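PDB 2W5E: serine protease p27 from Human astrovirus 1, which probably cleaves the viral polyprotein into functional products, acting as a chymotrypsin-like serine endopeptidase with a catalytic triad. Local coordinates for residues Cys14-Pro19 against Ala36-Asn41; Ile66-Cys71 against Val153-Thr158. All coordinates share one frame; numbering follows the deposited sequence.

Contact 1: residues Cys14-Pro19 against Ala36-Asn41; sequences CVIDTP and AHVVGN
I16 and T18, alternate residues of strand 13-18, start their side chains toward the short helix 36-39, with CA separations of 7.3 Å from I16 to V38 and 7.2 Å from T18 to V39. The helix is little more than a single turn: the amide of G40 bonds back to the carbonyl of A36, and G40 itself, with phi of 60°, leaves the helical conformation and takes the chain out toward N41.

The apolar half of the contact lies between I16 and V38, whose side chains meet at about a right angle. CG1 of V38 stands anti to its own backbone N (chi1 171°), which carries this methyl to the flank of I16, 3.7 Å from CB and 3.9 Å from CG2. On the strand, I16 is embedded further by V45 and V47 of strand 44-49 and by I32. V39 starts off away from the strand.

Two residues on, at T18, the contact becomes mixed. The methyl CG2 of T18 packs 3.5 Å from the carbonyl O of V38. The polar link is a water 2.8 Å from T18 OG1, which can donate to V38 O at 3.2 Å, although other acceptors compete for its protons. Further bonds of OG1 to G21 O and E20 N tie the hydroxyl into the turn after the strand.

This helix carries H37 of the charge relay, whose NE2 bonds to S127, and V38 also touches S127. A catalytic histidine on a short helical turn that follows a strand of the N-terminal barrel, here packed against that barrel's first strand, is a hallmark of the chymotrypsin-like fold of clan PA proteases.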
loop_
_atom_site.group_PDB
_atom_site.type_symbol
_atom_site.label_atom_id
_atom_site.label_comp_id
_atom_site.label_asym_id
_atom_site.label_seq_id
_atom_site.Cartn_x
_atom_site.Cartn_y
_atom_site.Cartn_z
ATOM N N CYS A 14 14.151 8.877 14.767
ATOM C CA CYS A 14 14.467 10.294 14.886
ATOM C C CYS A 14 15.783 10.458 15.646
ATOM O O CYS A 14 16.343 9.484 16.159
ATOM C CB CYS A 14 13.327 11.068 15.572
ATOM S SG CYS A 14 12.967 10.585 17.272
ATOM N N VAL A 15 16.276 11.687 15.708
ATOM C CA VAL A 15 17.491 11.983 16.469
ATOM C C VAL A 15 17.120 12.807 17.703
ATOM O O VAL A 15 16.369 13.778 17.598
ATOM C CB VAL A 15 18.548 12.703 15.589
ATOM C CG1 VAL A 15 19.756 13.158 16.417
ATOM C CG2 VAL A 15 19.005 11.790 14.448
ATOM N N ILE A 16 17.620 12.390 18.866
ATOM C CA ILE A 16 17.444 13.137 20.111
ATOM C C ILE A 16 18.706 13.965 20.386
ATOM O O ILE A 16 19.819 13.428 20.400
ATOM C CB ILE A 16 17.151 12.204 21.324
ATOM C CG1 ILE A 16 16.059 11.162 21.002
ATOM C CG2 ILE A 16 16.820 13.019 22.589
ATOM C CD1 ILE A 16 14.648 11.692 20.955
ATOM N N ASP A 17 18.517 15.267 20.592
ATOM C CA ASP A 17 19.610 16.210 20.813
ATOM C C ASP A 17 19.501 16.848 22.203
ATOM O O ASP A 17 18.445 17.360 22.578
ATOM C CB ASP A 17 19.609 17.280 19.708
ATOM C CG ASP A 17 20.576 18.429 19.988
ATOM O OD1 ASP A 17 21.804 18.219 19.915
ATOM O OD2 ASP A 17 20.098 19.550 20.264
ATOM N N THR A 18 20.592 16.771 22.965
ATOM C CA THR A 18 20.710 17.407 24.283
ATOM C C THR A 18 22.072 18.116 24.379
ATOM O O THR A 18 22.923 17.928 23.504
ATOM C CB THR A 18 20.606 16.382 25.448
ATOM O OG1 THR A 18 21.778 15.556 25.475
ATOM C CG2 THR A 18 19.350 15.517 25.336
ATOM N N PRO A 19 22.286 18.932 25.438
ATOM C CA PRO A 19 23.606 19.559 25.604
ATOM C C PRO A 19 24.753 18.554 25.788
ATOM O O PRO A 19 25.909 18.892 25.526
ATOM C CB PRO A 19 23.437 20.418 26.868
ATOM C CG PRO A 19 21.960 20.633 26.999
ATOM C CD PRO A 19 21.350 19.352 26.498
ATOM N N ALA A 36 17.626 5.720 28.509
ATOM C CA ALA A 36 17.620 6.693 29.601
ATOM C C ALA A 36 18.788 7.682 29.525
ATOM O O ALA A 36 18.598 8.882 29.724
ATOM C CB ALA A 36 17.589 5.992 30.947
ATOM N N HIS A 37 19.986 7.190 29.217
ATOM C CA HIS A 37 21.170 8.060 29.198
ATOM C C HIS A 37 21.228 9.046 28.021
ATOM O O HIS A 37 22.005 9.995 28.048
ATOM C CB HIS A 37 22.473 7.259 29.343
ATOM C CG HIS A 37 22.899 6.544 28.100
ATOM N ND1 HIS A 37 22.507 5.255 27.810
ATOM C CD2 HIS A 37 23.709 6.929 27.086
ATOM C CE1 HIS A 37 23.046 4.880 26.664
ATOM N NE2 HIS A 37 23.783 5.877 26.206
ATOM N N VAL A 38 20.401 8.821 27.000
ATOM C CA VAL A 38 20.274 9.768 25.886
ATOM C C VAL A 38 19.529 11.029 26.347
ATOM O O VAL A 38 19.870 12.149 25.959
ATOM C CB VAL A 38 19.556 9.117 24.671
ATOM C CG1 VAL A 38 19.228 10.150 23.596
ATOM C CG2 VAL A 38 20.409 8.000 24.098
ATOM N N VAL A 39 18.521 10.820 27.185
ATOM C CA VAL A 39 17.722 11.898 27.759
ATOM C C VAL A 39 18.475 12.592 28.908
ATOM O O VAL A 39 18.450 13.824 29.024
ATOM C CB VAL A 39 16.336 11.351 28.203
ATOM C CG1 VAL A 39 15.762 12.121 29.362
ATOM C CG2 VAL A 39 15.373 11.325 27.016
ATOM N N GLY A 40 19.154 11.795 29.734
ATOM C CA GLY A 40 19.902 12.304 30.886
ATOM C C GLY A 40 19.004 13.043 31.860
ATOM O O GLY A 40 17.941 12.543 32.234
ATOM N N ASN A 41 19.432 14.241 32.255
ATOM C CA ASN A 41 18.671 15.086 33.180
ATOM C C ASN A 41 17.976 16.254 32.469
ATOM O O ASN A 41 17.818 17.340 33.032
ATOM C CB ASN A 41 19.569 15.592 34.314
ATOM C CG ASN A 41 20.191 14.461 35.113
ATOM O OD1 ASN A 41 19.494 13.587 35.621
ATOM N ND2 ASN A 41 21.510 14.475 35.221
HETATM O O HOH W 1 21.626 14.007 27.856
#

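Contact 2: residues Ile66-Cys71 against Val153-Thr158; sequences IAFITC and VIIDPT
I66 and F68 meet V153 and I155 with no backbone pairing between them, although both segments carry strand residues: the nearest CA pair, I66 to V153, is 8.0 Å apart, the two strands belong to different barrels, and I155 follows the end of strand 149-154. The methyl CD1 of I66 does much of the bridging. With its chain extended beyond CB (chi2 164°), I66 places this methyl 4.1 Å from CB of I155, and the side chains of I66 and I155 cross at about a right angle. The same CD1 lies 4.2 Å from the carbonyl O of V153. The arrangement belongs to the interface between the two six-stranded barrels of the chymotrypsin-like fold, where the charge relay is assembled; I66 directly follows its aspartate, D65, and V153 lies close to that side chain. From the opposite direction to F68, I155 sends CD1 obliquely to the ring, 4.0 Å from CZ. The same ring meets that of F160, with planes at about 45°. Beyond I155 the chain folds into an Asx turn: OD1 of D156 accepts from T158 N at 3.0 Å on its anti side and from T158 OG1 at 2.6 Å through the syn lone pair, so two donors restrain the carboxylate.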
loop_
_atom_site.group_PDB
_atom_site.type_symbol
_atom_site.label_atom_id
_atom_site.label_comp_id
_atom_site.label_asym_id
_atom_site.label_seq_id
_atom_site.Cartn_x
_atom_site.Cartn_y
_atom_site.Cartn_z
ATOM N N ILE A 66 15.237 2.995 30.050
ATOM C CA ILE A 66 14.526 3.445 28.860
ATOM C C ILE A 66 13.778 4.736 29.207
ATOM O O ILE A 66 13.387 4.944 30.356
ATOM C CB ILE A 66 13.553 2.337 28.342
ATOM C CG1 ILE A 66 14.345 1.142 27.788
ATOM C CG2 ILE A 66 12.613 2.866 27.265
ATOM C CD1 ILE A 66 13.521 -0.132 27.624
ATOM N N ALA A 67 13.605 5.604 28.215
ATOM C CA ALA A 67 12.879 6.860 28.388
ATOM C C ALA A 67 11.732 6.988 27.383
ATOM O O ALA A 67 11.880 6.642 26.210
ATOM C CB ALA A 67 13.831 8.044 28.268
ATOM N N PHE A 68 10.592 7.485 27.856
ATOM C CA PHE A 68 9.440 7.738 26.997
ATOM C C PHE A 68 9.181 9.236 26.883
ATOM O O PHE A 68 8.986 9.924 27.885
ATOM C CB PHE A 68 8.196 7.003 27.517
ATOM C CG PHE A 68 8.322 5.505 27.496
ATOM C CD1 PHE A 68 7.967 4.777 26.360
ATOM C CD2 PHE A 68 8.794 4.820 28.608
ATOM C CE1 PHE A 68 8.093 3.386 26.333
ATOM C CE2 PHE A 68 8.922 3.433 28.592
ATOM C CZ PHE A 68 8.565 2.713 27.450
ATOM N N ILE A 69 9.185 9.719 25.647
ATOM C CA ILE A 69 9.001 11.126 25.328
ATOM C C ILE A 69 7.678 11.290 24.571
ATOM O O ILE A 69 7.406 10.546 23.634
ATOM C CB ILE A 69 10.180 11.636 24.455
ATOM C CG1 ILE A 69 11.511 11.493 25.210
ATOM C CG2 ILE A 69 9.947 13.069 23.990
ATOM C CD1 ILE A 69 12.731 11.409 24.320
ATOM N N THR A 70 6.856 12.258 24.979
ATOM C CA THR A 70 5.617 12.567 24.259
ATOM C C THR A 70 5.945 13.108 22.865
ATOM O O THR A 70 6.703 14.071 22.731
ATOM C CB THR A 70 4.736 13.567 25.062
ATOM O OG1 THR A 70 4.393 12.986 26.327
ATOM C CG2 THR A 70 3.453 13.915 24.306
ATOM N N CYS A 71 5.414 12.462 21.823
ATOM C CA CYS A 71 5.621 12.951 20.461
ATOM C C CYS A 71 4.941 14.306 20.300
ATOM O O CYS A 71 3.763 14.446 20.640
ATOM C CB CYS A 71 5.104 11.967 19.405
ATOM S SG CYS A 71 5.502 12.446 17.701
ATOM N N VAL A 153 18.423 -3.443 26.364
ATOM C CA VAL A 153 17.442 -3.854 27.370
ATOM C C VAL A 153 16.117 -4.191 26.692
ATOM O O VAL A 153 15.557 -3.365 25.964
ATOM C CB VAL A 153 17.219 -2.774 28.466
ATOM C CG1 VAL A 153 16.179 -3.236 29.475
ATOM C CG2 VAL A 153 18.524 -2.459 29.188
ATOM N N ILE A 154 15.631 -5.405 26.939
ATOM C CA ILE A 154 14.344 -5.871 26.416
ATOM C C ILE A 154 13.185 -4.993 26.902
ATOM O O ILE A 154 13.125 -4.608 28.075
ATOM C CB ILE A 154 14.101 -7.382 26.735
ATOM C CG1 ILE A 154 14.857 -8.267 25.743
ATOM C CG2 ILE A 154 12.622 -7.752 26.670
ATOM C CD1 ILE A 154 16.139 -8.849 26.278
ATOM N N ILE A 155 12.281 -4.672 25.979
ATOM C CA ILE A 155 11.115 -3.847 26.270
ATOM C C ILE A 155 9.829 -4.666 26.121
ATOM O O ILE A 155 9.739 -5.550 25.265
ATOM C CB ILE A 155 11.089 -2.569 25.370
ATOM C CG1 ILE A 155 10.031 -1.565 25.857
ATOM C CG2 ILE A 155 10.912 -2.929 23.887
ATOM C CD1 ILE A 155 10.046 -0.217 25.124
ATOM N N ASP A 156 8.848 -4.385 26.973
ATOM C CA ASP A 156 7.514 -4.973 26.838
ATOM C C ASP A 156 6.421 -3.918 27.100
ATOM O O ASP A 156 6.727 -2.838 27.609
ATOM C CB ASP A 156 7.366 -6.246 27.699
ATOM C CG ASP A 156 7.382 -5.967 29.187
ATOM O OD1 ASP A 156 6.409 -5.374 29.689
ATOM O OD2 ASP A 156 8.351 -6.374 29.862
ATOM N N PRO A 157 5.156 -4.206 26.716
ATOM C CA PRO A 157 4.079 -3.212 26.836
ATOM C C PRO A 157 3.846 -2.630 28.240
ATOM O O PRO A 157 3.304 -1.525 28.353
ATOM C CB PRO A 157 2.840 -3.981 26.362
ATOM C CG PRO A 157 3.379 -5.021 25.458
ATOM C CD PRO A 157 4.656 -5.456 26.111
ATOM N N THR A 158 4.254 -3.349 29.286
ATOM C CA THR A 158 4.053 -2.882 30.662
ATOM C C THR A 158 5.068 -1.816 31.073
ATOM O O THR A 158 4.910 -1.173 32.114
ATOM C CB THR A 158 4.074 -4.039 31.697
ATOM O OG1 THR A 158 5.419 -4.492 31.898
ATOM C CG2 THR A 158 3.191 -5.206 31.247
#

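Overall arrangement
The two contacts, both largely buried though V153 of contact 2 is partly exposed, have centres 14 Å apart and share the N-terminal barrel but use it differently. Contact 1 is internal to that barrel, setting the helix of H37 against the first strand, whereas contact 2 faces outward from it, joining strand 66-70 to the C-terminal barrel. They meet at strand 66-70: CG2 of V39 packs 3.8 Å from CB of A67, and CD1 of I16 lies 3.9 Å from CD1 of I69. Alternation along the strand thus sends A67 and I69 to one neighbour, I66 and F68 to the other. Contact 1 mixes apolar packing with a water link; the side chains of contact 2 meet by apolar packing alone.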